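Local coordinates for C2 domain protein (Scophthalmus maximus, PDB 3W56), which binds calcium ions through a C2 domain and probably uses them to associate with phospholipid membranes, at residues L24-L29 with D82-E87; F76-N81 with R104-G109; V108-H113 with H124-L129. All coordinates share one frame; numbering follows the deposited sequence.

Contact 1 is core: strand 22-32 of one sheet faces strand 83-90 of the other, and every touching residue is a buried leucine. Contact 2 lies about 10 Å from it, centre to centre, near the surface, where two connections between the sheets meet through hydrogen bonds and exposed polar side chains. Contact 3 is a hairpin at one border of the sheet that also holds strand 22-32; it pairs backbones and divides its side chains between a side with an aromatic cluster and Leu129 and a more exposed face of threonines, Glu112 and Met126. Contacts 2 and 3 share Val108 and Gly109, and Ile106 links contact 2 to the interior by touching Leu84 and Leu129.

Contact 1. Residues L24-L29 with D82-E87; sequences LRLYNL and DILRLE
Behind the leucines that meet here, Leu24, Leu26 and Leu29 against Leu84 and Leu86, the flat groups belong to residues that alternate with them and do not touch across the contact. On 24-29, the guanidinium of Arg25 lies over Tyr27: Arg25 NH2 stands 3.5 Å above the plane of the Tyr27 ring, over its centre, while the backbone carbon of Arg25 meets that ring at its edge. On 82-87, the guanidinium of Arg85 is met in plane at its edge by Glu87 OE2. Arg85 grips this single oxygen side-on, with NE at 2.6 Å from OE2 and NH2 also bonded, a salt bridge along one strand that packs toward Val101 of strand 97-105.

The leucines occupy the space between the two sheets of the C2 sandwich. The strand axes stay 10.7 Å apart at a crossing angle of -30°, no hydrogen bond joins them, and methyl groups alone meet. Leu26 forks between two partners, its CD2 coming 3.6 Å from Leu86 CD2 and its CD1 4.2 Å from Leu84 CD2. Leu26 and Leu86 slide past each other in opposite directions, whereas Leu24 crosses Leu84 at about a right angle, with CD2 of Leu24 at 4.1 Å from CD1 of Leu84. With CG anti to the backbone N (chi1 171°), the branch point of Leu26 is carried toward 82-87. Asn28 has a positive phi of 57°, which interrupts the alternation, and it is Leu29 that next turns inward, its CD2 4.5 Å from Leu86 CD1.

Contact 2. Residues F76-N81 with R104-G109; sequences FKAQEN and RQIKVG
Three hydrogen bonds tie Glu80 and Asn81 to Ile106, Lys107 and Val108. Between backbones, Asn81 N gives a nearly straight bond (171°) to Ile106 O at 2.8 Å, lying in the carbonyl plane. The carboxylate of Glu80 supplies the second: Val108 N points at Glu80 OE2 from 3.3 Å, approaching from 60° above the carboxylate plane. A weak third bond runs from Lys107 NZ to Asn81 OD1, 3.0 Å apart, where the two side chains pass obliquely.

Van der Waals packing comes chiefly from Ile106. Its CD1 makes an apolar contact with Ala78 CB at 4.2 Å and lies 3.4 Å from Gln79 O. The same side chain also packs on Leu84 and Leu129, joining the turn to the interior of the sandwich. At the surface, Val108 CG2 rests against the Glu80 carboxylate, 3.6 Å from OE2, and Gln105 CG approaches Asn81 O at 3.3 Å.

The backbone of Gln79 to Asp82 has the angles of a type II turn with Asn81 at the position of positive phi, and Asp82 OD2 accepts from Gln79 N. Both segments carry the chain from one sheet of the sandwich to the other, away from the calcium-binding residues. Glu80 OE2 and Lys107 NZ are 5.7 Å apart without touching, so their attraction is likely to be modest; the directional bonds to backbone atoms rather than a salt bridge define how these two connections meet.

Contact 3. Residues V108-H113 with H124-L129; sequences VGTHEH and HYMYTL
Gly109, His111 and His113 pair with Leu129, Tyr127 and Tyr125 through six backbone hydrogen bonds, two to each pair; His111 N to Tyr127 O measures 2.9 Å.

Side-chain hydrogen bonding appears on the face of Thr110 and Thr128, whose OG1 atoms lie 2.6 Å apart; Thr128 OG1 also bonds Tyr27 OH. On this face Met126 CE touches Thr110 CG2 at 3.6 Å, and Met126 lies beside Glu112, pointing the same way.

The other face carries an aromatic cluster of His111, His113, Tyr125 and Tyr127. His113 CB lies over one face of the Tyr125 ring, 3.8 Å from its centroid and 28° off the normal, a CH-pi contact. An alanine in place of Tyr125 would probably leave His113 CB without that ring face and Arg104 NE without its hydroxyl partner. The His111 and Tyr127 rings are oblique, their planes at 33°, with His111 CD2 3.3 Å from Tyr127 OH, which itself accepts from Lys107 N. His111 NE2 bonds Val108 O at 3.0 Å, the oxygen lying close to the ring plane, which would limit the ring's rotation.

Segments 109-113 and 124-129 run antiparallel at 167°, within the beta hairpin of strands 109-116 and 122-130 that closes one border of a C2 sandwich sheet.

Contact 1. Residues L24-L29 with D82-E87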
# COMPACT_ATOMS: atom_id res chain seq x y z
N LEU A 24 -3.31 -3.17 -13.57
CA LEU A 24 -3.47 -2.41 -12.34
C LEU A 24 -2.21 -1.56 -12.14
O LEU A 24 -1.09 -2.07 -12.19
CB LEU A 24 -3.66 -3.36 -11.14
CG LEU A 24 -3.73 -2.61 -9.82
CD1 LEU A 24 -5.05 -1.82 -9.73
CD2 LEU A 24 -3.59 -3.65 -8.66
N ARG A 25 -2.42 -0.25 -11.89
CA ARG A 25 -1.36 0.64 -11.44
C ARG A 25 -1.71 1.21 -10.04
O ARG A 25 -2.80 1.76 -9.84
CB ARG A 25 -1.10 1.75 -12.45
CG ARG A 25 -0.02 2.69 -11.99
CD ARG A 25 -0.13 3.92 -12.84
NE ARG A 25 0.81 4.92 -12.37
CZ ARG A 25 0.57 6.20 -12.50
NH1 ARG A 25 1.48 7.07 -12.07
NH2 ARG A 25 -0.58 6.59 -13.07
N LEU A 26 -0.84 0.91 -9.09
CA LEU A 26 -1.03 1.40 -7.71
C LEU A 26 0.01 2.49 -7.54
O LEU A 26 1.20 2.30 -7.92
CB LEU A 26 -0.80 0.29 -6.75
CG LEU A 26 -0.77 0.73 -5.26
CD1 LEU A 26 -2.18 1.15 -4.81
CD2 LEU A 26 -0.28 -0.40 -4.49
N TYR A 27 -0.37 3.64 -7.00
CA TYR A 27 0.54 4.79 -6.99
C TYR A 27 0.10 5.80 -6.00
O TYR A 27 -0.99 5.63 -5.37
CB TYR A 27 0.71 5.38 -8.38
CG TYR A 27 -0.58 5.85 -9.07
CD1 TYR A 27 -0.85 7.22 -9.29
CD2 TYR A 27 -1.47 4.94 -9.55
CE1 TYR A 27 -2.05 7.67 -9.96
CE2 TYR A 27 -2.67 5.32 -10.23
CZ TYR A 27 -2.96 6.69 -10.42
OH TYR A 27 -4.08 7.05 -11.10
N ASN A 28 0.93 6.82 -5.81
CA ASN A 28 0.64 7.92 -4.85
C ASN A 28 0.40 7.43 -3.44
O ASN A 28 -0.45 7.98 -2.71
CB ASN A 28 -0.49 8.89 -5.35
CG ASN A 28 -0.08 9.60 -6.65
OD1 ASN A 28 1.11 9.48 -7.11
ND2 ASN A 28 -1.04 10.22 -7.32
N LEU A 29 1.17 6.43 -2.99
CA LEU A 29 1.17 6.00 -1.62
C LEU A 29 1.75 7.03 -0.66
O LEU A 29 2.84 7.58 -0.82
CB LEU A 29 1.94 4.68 -1.50
CG LEU A 29 1.44 3.56 -2.35
CD1 LEU A 29 2.65 2.53 -2.36
CD2 LEU A 29 0.31 2.99 -1.63
N ASP A 82 -10.54 -8.35 -8.42
CA ASP A 82 -9.44 -8.89 -7.71
C ASP A 82 -9.34 -8.06 -6.42
O ASP A 82 -9.74 -6.86 -6.37
CB ASP A 82 -8.16 -8.64 -8.47
CG ASP A 82 -7.92 -9.61 -9.63
OD1 ASP A 82 -8.57 -10.70 -9.70
OD2 ASP A 82 -7.02 -9.31 -10.45
N ILE A 83 -8.74 -8.68 -5.42
CA ILE A 83 -8.60 -8.04 -4.13
C ILE A 83 -7.21 -7.45 -4.07
O ILE A 83 -6.21 -8.18 -4.01
CB ILE A 83 -8.82 -9.01 -2.98
CG1 ILE A 83 -10.26 -9.52 -3.04
CG2 ILE A 83 -8.59 -8.27 -1.66
CD1 ILE A 83 -11.26 -8.41 -3.21
N LEU A 84 -7.19 -6.11 -4.09
CA LEU A 84 -5.99 -5.30 -3.83
C LEU A 84 -5.82 -5.29 -2.31
O LEU A 84 -6.72 -4.90 -1.58
CB LEU A 84 -6.10 -3.85 -4.42
CG LEU A 84 -5.02 -2.86 -3.95
CD1 LEU A 84 -3.67 -3.17 -4.61
CD2 LEU A 84 -5.44 -1.41 -4.28
N ARG A 85 -4.70 -5.80 -1.84
CA ARG A 85 -4.38 -5.79 -0.43
C ARG A 85 -3.06 -5.02 -0.16
O ARG A 85 -1.97 -5.27 -0.78
CB ARG A 85 -4.30 -7.27 0.06
CG ARG A 85 -3.71 -7.42 1.42
CD ARG A 85 -3.39 -8.89 1.66
NE ARG A 85 -2.84 -9.12 2.99
CZ ARG A 85 -3.58 -9.42 4.06
NH1 ARG A 85 -4.90 -9.52 3.94
NH2 ARG A 85 -3.00 -9.65 5.25
N LEU A 86 -3.15 -4.12 0.80
CA LEU A 86 -2.06 -3.22 1.13
C LEU A 86 -1.76 -3.46 2.58
O LEU A 86 -2.61 -3.43 3.44
CB LEU A 86 -2.43 -1.76 0.87
CG LEU A 86 -2.79 -1.41 -0.56
CD1 LEU A 86 -3.03 0.12 -0.75
CD2 LEU A 86 -1.75 -1.81 -1.56
N GLU A 87 -0.50 -3.72 2.86
CA GLU A 87 -0.11 -3.78 4.24
C GLU A 87 0.94 -2.72 4.49
O GLU A 87 1.93 -2.62 3.73
CB GLU A 87 0.41 -5.17 4.60
CG GLU A 87 -0.52 -6.29 4.22
CD GLU A 87 0.12 -7.63 4.41
OE1 GLU A 87 1.28 -7.66 4.89
OE2 GLU A 87 -0.52 -8.65 4.05

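Contact 2. Residues F76-N81 with R104-G109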
# COMPACT_ATOMS: atom_id res chain seq x y z
N PHE A 76 0.05 -6.79 -14.67
CA PHE A 76 -0.57 -6.75 -16.01
C PHE A 76 -1.55 -7.90 -16.28
O PHE A 76 -2.05 -8.00 -17.40
CB PHE A 76 0.50 -6.65 -17.10
CG PHE A 76 1.24 -5.36 -17.06
CD1 PHE A 76 0.77 -4.27 -17.77
CD2 PHE A 76 2.39 -5.25 -16.27
CE1 PHE A 76 1.45 -3.07 -17.71
CE2 PHE A 76 3.08 -4.05 -16.18
CZ PHE A 76 2.60 -2.96 -16.93
N LYS A 77 -1.91 -8.63 -15.21
CA LYS A 77 -2.82 -9.78 -15.25
C LYS A 77 -3.96 -9.53 -14.29
O LYS A 77 -4.66 -10.45 -13.80
CB LYS A 77 -2.10 -11.05 -14.80
CG LYS A 77 -0.99 -11.48 -15.73
CD LYS A 77 -0.94 -13.00 -15.73
CE LYS A 77 -0.08 -13.53 -14.63
NZ LYS A 77 -0.49 -14.97 -14.36
N ALA A 78 -4.13 -8.28 -13.96
CA ALA A 78 -5.21 -7.97 -13.04
C ALA A 78 -6.58 -8.18 -13.69
O ALA A 78 -6.76 -8.13 -14.91
CB ALA A 78 -5.06 -6.54 -12.55
N GLN A 79 -7.58 -8.39 -12.86
CA GLN A 79 -8.93 -8.42 -13.39
C GLN A 79 -9.84 -7.75 -12.39
O GLN A 79 -9.53 -7.72 -11.21
CB GLN A 79 -9.40 -9.88 -13.56
CG GLN A 79 -8.80 -10.59 -14.79
CD GLN A 79 -9.31 -9.99 -16.09
OE1 GLN A 79 -8.62 -10.01 -17.13
NE2 GLN A 79 -10.53 -9.43 -16.04
N GLU A 80 -10.93 -7.18 -12.89
CA GLU A 80 -11.91 -6.55 -12.05
C GLU A 80 -12.35 -7.52 -10.96
O GLU A 80 -12.51 -8.74 -11.22
CB GLU A 80 -13.09 -6.11 -12.89
CG GLU A 80 -14.09 -5.28 -12.10
CD GLU A 80 -14.91 -4.37 -13.00
OE1 GLU A 80 -15.23 -4.83 -14.13
OE2 GLU A 80 -15.21 -3.21 -12.58
N ASN A 81 -12.50 -6.98 -9.75
CA ASN A 81 -12.84 -7.67 -8.52
C ASN A 81 -11.75 -8.45 -7.86
O ASN A 81 -11.97 -9.11 -6.85
CB ASN A 81 -14.18 -8.41 -8.64
CG ASN A 81 -15.30 -7.43 -8.90
OD1 ASN A 81 -15.35 -6.38 -8.25
ND2 ASN A 81 -16.15 -7.70 -9.87
N ARG A 104 -9.50 -4.32 -0.77
CA ARG A 104 -10.46 -3.64 -1.61
C ARG A 104 -10.63 -4.38 -2.95
O ARG A 104 -9.64 -4.73 -3.57
CB ARG A 104 -9.93 -2.25 -1.88
CG ARG A 104 -10.66 -1.52 -2.91
CD ARG A 104 -10.21 -0.12 -2.89
NE ARG A 104 -10.33 0.53 -1.59
CZ ARG A 104 -11.50 0.85 -1.01
NH1 ARG A 104 -12.66 0.59 -1.62
NH2 ARG A 104 -11.52 1.47 0.18
N GLN A 105 -11.86 -4.54 -3.41
CA GLN A 105 -12.05 -5.10 -4.74
C GLN A 105 -11.80 -4.01 -5.76
O GLN A 105 -12.37 -2.92 -5.67
CB GLN A 105 -13.46 -5.66 -4.90
CG GLN A 105 -13.57 -7.18 -4.71
CD GLN A 105 -15.02 -7.65 -4.66
OE1 GLN A 105 -15.96 -6.84 -4.46
NE2 GLN A 105 -15.22 -8.95 -4.86
N ILE A 106 -10.95 -4.29 -6.74
CA ILE A 106 -10.63 -3.26 -7.71
C ILE A 106 -11.66 -3.18 -8.85
O ILE A 106 -12.20 -4.19 -9.30
CB ILE A 106 -9.23 -3.45 -8.26
CG1 ILE A 106 -9.17 -4.84 -8.92
CG2 ILE A 106 -8.25 -3.41 -7.12
CD1 ILE A 106 -7.89 -5.07 -9.75
N LYS A 107 -11.92 -1.95 -9.26
CA LYS A 107 -12.95 -1.60 -10.22
C LYS A 107 -12.30 -0.82 -11.34
O LYS A 107 -11.33 -0.06 -11.12
CB LYS A 107 -14.02 -0.75 -9.56
CG LYS A 107 -14.54 -1.40 -8.33
CD LYS A 107 -15.40 -2.60 -8.63
CE LYS A 107 -15.53 -3.40 -7.33
NZ LYS A 107 -16.87 -4.04 -7.15
N VAL A 108 -12.79 -1.01 -12.56
CA VAL A 108 -12.21 -0.27 -13.69
C VAL A 108 -12.23 1.24 -13.37
O VAL A 108 -13.11 1.73 -12.67
CB VAL A 108 -12.99 -0.52 -15.01
CG1 VAL A 108 -12.30 0.15 -16.18
CG2 VAL A 108 -13.11 -2.02 -15.25
N GLY A 109 -11.24 1.94 -13.91
CA GLY A 109 -11.14 3.38 -13.70
C GLY A 109 -10.07 3.81 -12.73
O GLY A 109 -9.22 3.03 -12.31

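Contact 3. Residues V108-H113 with H124-L129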
# COMPACT_ATOMS: atom_id res chain seq x y z
N VAL A 108 -12.79 -1.01 -12.56
CA VAL A 108 -12.21 -0.27 -13.69
C VAL A 108 -12.23 1.24 -13.37
O VAL A 108 -13.11 1.73 -12.67
CB VAL A 108 -12.99 -0.52 -15.01
CG1 VAL A 108 -12.30 0.15 -16.18
CG2 VAL A 108 -13.11 -2.02 -15.25
N GLY A 109 -11.24 1.94 -13.91
CA GLY A 109 -11.14 3.38 -13.70
C GLY A 109 -10.07 3.81 -12.73
O GLY A 109 -9.22 3.03 -12.31
N THR A 110 -10.10 5.09 -12.37
CA THR A 110 -9.09 5.64 -11.48
C THR A 110 -9.77 6.02 -10.16
O THR A 110 -10.84 6.66 -10.14
CB THR A 110 -8.39 6.83 -12.13
OG1 THR A 110 -7.61 6.34 -13.23
CG2 THR A 110 -7.42 7.53 -11.16
N HIS A 111 -9.16 5.62 -9.05
CA HIS A 111 -9.83 5.73 -7.71
C HIS A 111 -8.84 6.25 -6.68
O HIS A 111 -7.67 5.85 -6.69
CB HIS A 111 -10.35 4.34 -7.28
CG HIS A 111 -11.26 3.74 -8.29
ND1 HIS A 111 -12.59 4.11 -8.41
CD2 HIS A 111 -11.00 2.91 -9.33
CE1 HIS A 111 -13.12 3.49 -9.44
NE2 HIS A 111 -12.18 2.76 -10.02
N GLU A 112 -9.29 7.15 -5.81
CA GLU A 112 -8.50 7.57 -4.67
C GLU A 112 -9.13 6.96 -3.44
O GLU A 112 -10.38 6.99 -3.24
CB GLU A 112 -8.49 9.09 -4.52
CG GLU A 112 -8.01 9.83 -5.74
CD GLU A 112 -8.34 11.32 -5.64
OE1 GLU A 112 -8.00 11.91 -4.58
OE2 GLU A 112 -8.95 11.87 -6.58
N HIS A 113 -8.28 6.41 -2.59
CA HIS A 113 -8.75 5.75 -1.38
C HIS A 113 -7.94 6.02 -0.14
O HIS A 113 -6.80 6.46 -0.17
CB HIS A 113 -8.82 4.20 -1.59
CG HIS A 113 -9.89 3.77 -2.54
ND1 HIS A 113 -11.24 3.90 -2.23
CD2 HIS A 113 -9.84 3.22 -3.78
CE1 HIS A 113 -11.96 3.46 -3.25
NE2 HIS A 113 -11.13 3.04 -4.20
N HIS A 124 -2.99 6.73 2.23
CA HIS A 124 -3.77 7.19 1.09
C HIS A 124 -3.11 6.65 -0.16
O HIS A 124 -1.90 6.49 -0.17
CB HIS A 124 -3.75 8.73 1.01
CG HIS A 124 -4.19 9.42 2.26
ND1 HIS A 124 -5.52 9.50 2.60
CD2 HIS A 124 -3.50 10.05 3.24
CE1 HIS A 124 -5.64 10.13 3.76
NE2 HIS A 124 -4.44 10.49 4.17
N TYR A 125 -3.90 6.30 -1.13
CA TYR A 125 -3.33 5.70 -2.35
C TYR A 125 -4.30 5.89 -3.47
O TYR A 125 -5.50 6.22 -3.30
CB TYR A 125 -3.04 4.22 -2.11
CG TYR A 125 -4.28 3.38 -1.82
CD1 TYR A 125 -4.89 2.64 -2.87
CD2 TYR A 125 -4.82 3.29 -0.54
CE1 TYR A 125 -5.96 1.82 -2.64
CE2 TYR A 125 -5.95 2.45 -0.28
CZ TYR A 125 -6.52 1.72 -1.36
OH TYR A 125 -7.61 0.87 -1.18
N MET A 126 -3.81 5.66 -4.68
CA MET A 126 -4.62 5.76 -5.85
C MET A 126 -4.38 4.46 -6.60
O MET A 126 -3.31 3.84 -6.49
CB MET A 126 -4.22 6.94 -6.75
CG MET A 126 -4.69 8.20 -6.12
SD MET A 126 -4.42 9.56 -7.25
CE MET A 126 -5.47 9.11 -8.64
N TYR A 127 -5.39 4.08 -7.35
CA TYR A 127 -5.09 3.05 -8.37
C TYR A 127 -5.87 3.29 -9.60
O TYR A 127 -6.93 3.91 -9.60
CB TYR A 127 -5.32 1.62 -7.81
CG TYR A 127 -6.77 1.22 -7.77
CD1 TYR A 127 -7.39 0.63 -8.89
CD2 TYR A 127 -7.54 1.45 -6.63
CE1 TYR A 127 -8.76 0.27 -8.82
CE2 TYR A 127 -8.86 1.09 -6.56
CZ TYR A 127 -9.47 0.51 -7.67
OH TYR A 127 -10.81 0.19 -7.54
N THR A 128 -5.32 2.81 -10.71
CA THR A 128 -5.99 2.81 -12.00
C THR A 128 -6.08 1.37 -12.54
O THR A 128 -5.06 0.69 -12.62
CB THR A 128 -5.23 3.71 -13.00
OG1 THR A 128 -5.41 5.10 -12.60
CG2 THR A 128 -5.83 3.57 -14.39
N LEU A 129 -7.30 0.92 -12.84
CA LEU A 129 -7.49 -0.36 -13.53
C LEU A 129 -8.00 -0.07 -14.94
O LEU A 129 -9.07 0.54 -15.14
CB LEU A 129 -8.45 -1.26 -12.76
CG LEU A 129 -8.68 -2.66 -13.36
CD1 LEU A 129 -7.47 -3.53 -13.25
CD2 LEU A 129 -9.84 -3.21 -12.54
O HOH W 1 -12.40 1.47 -6.02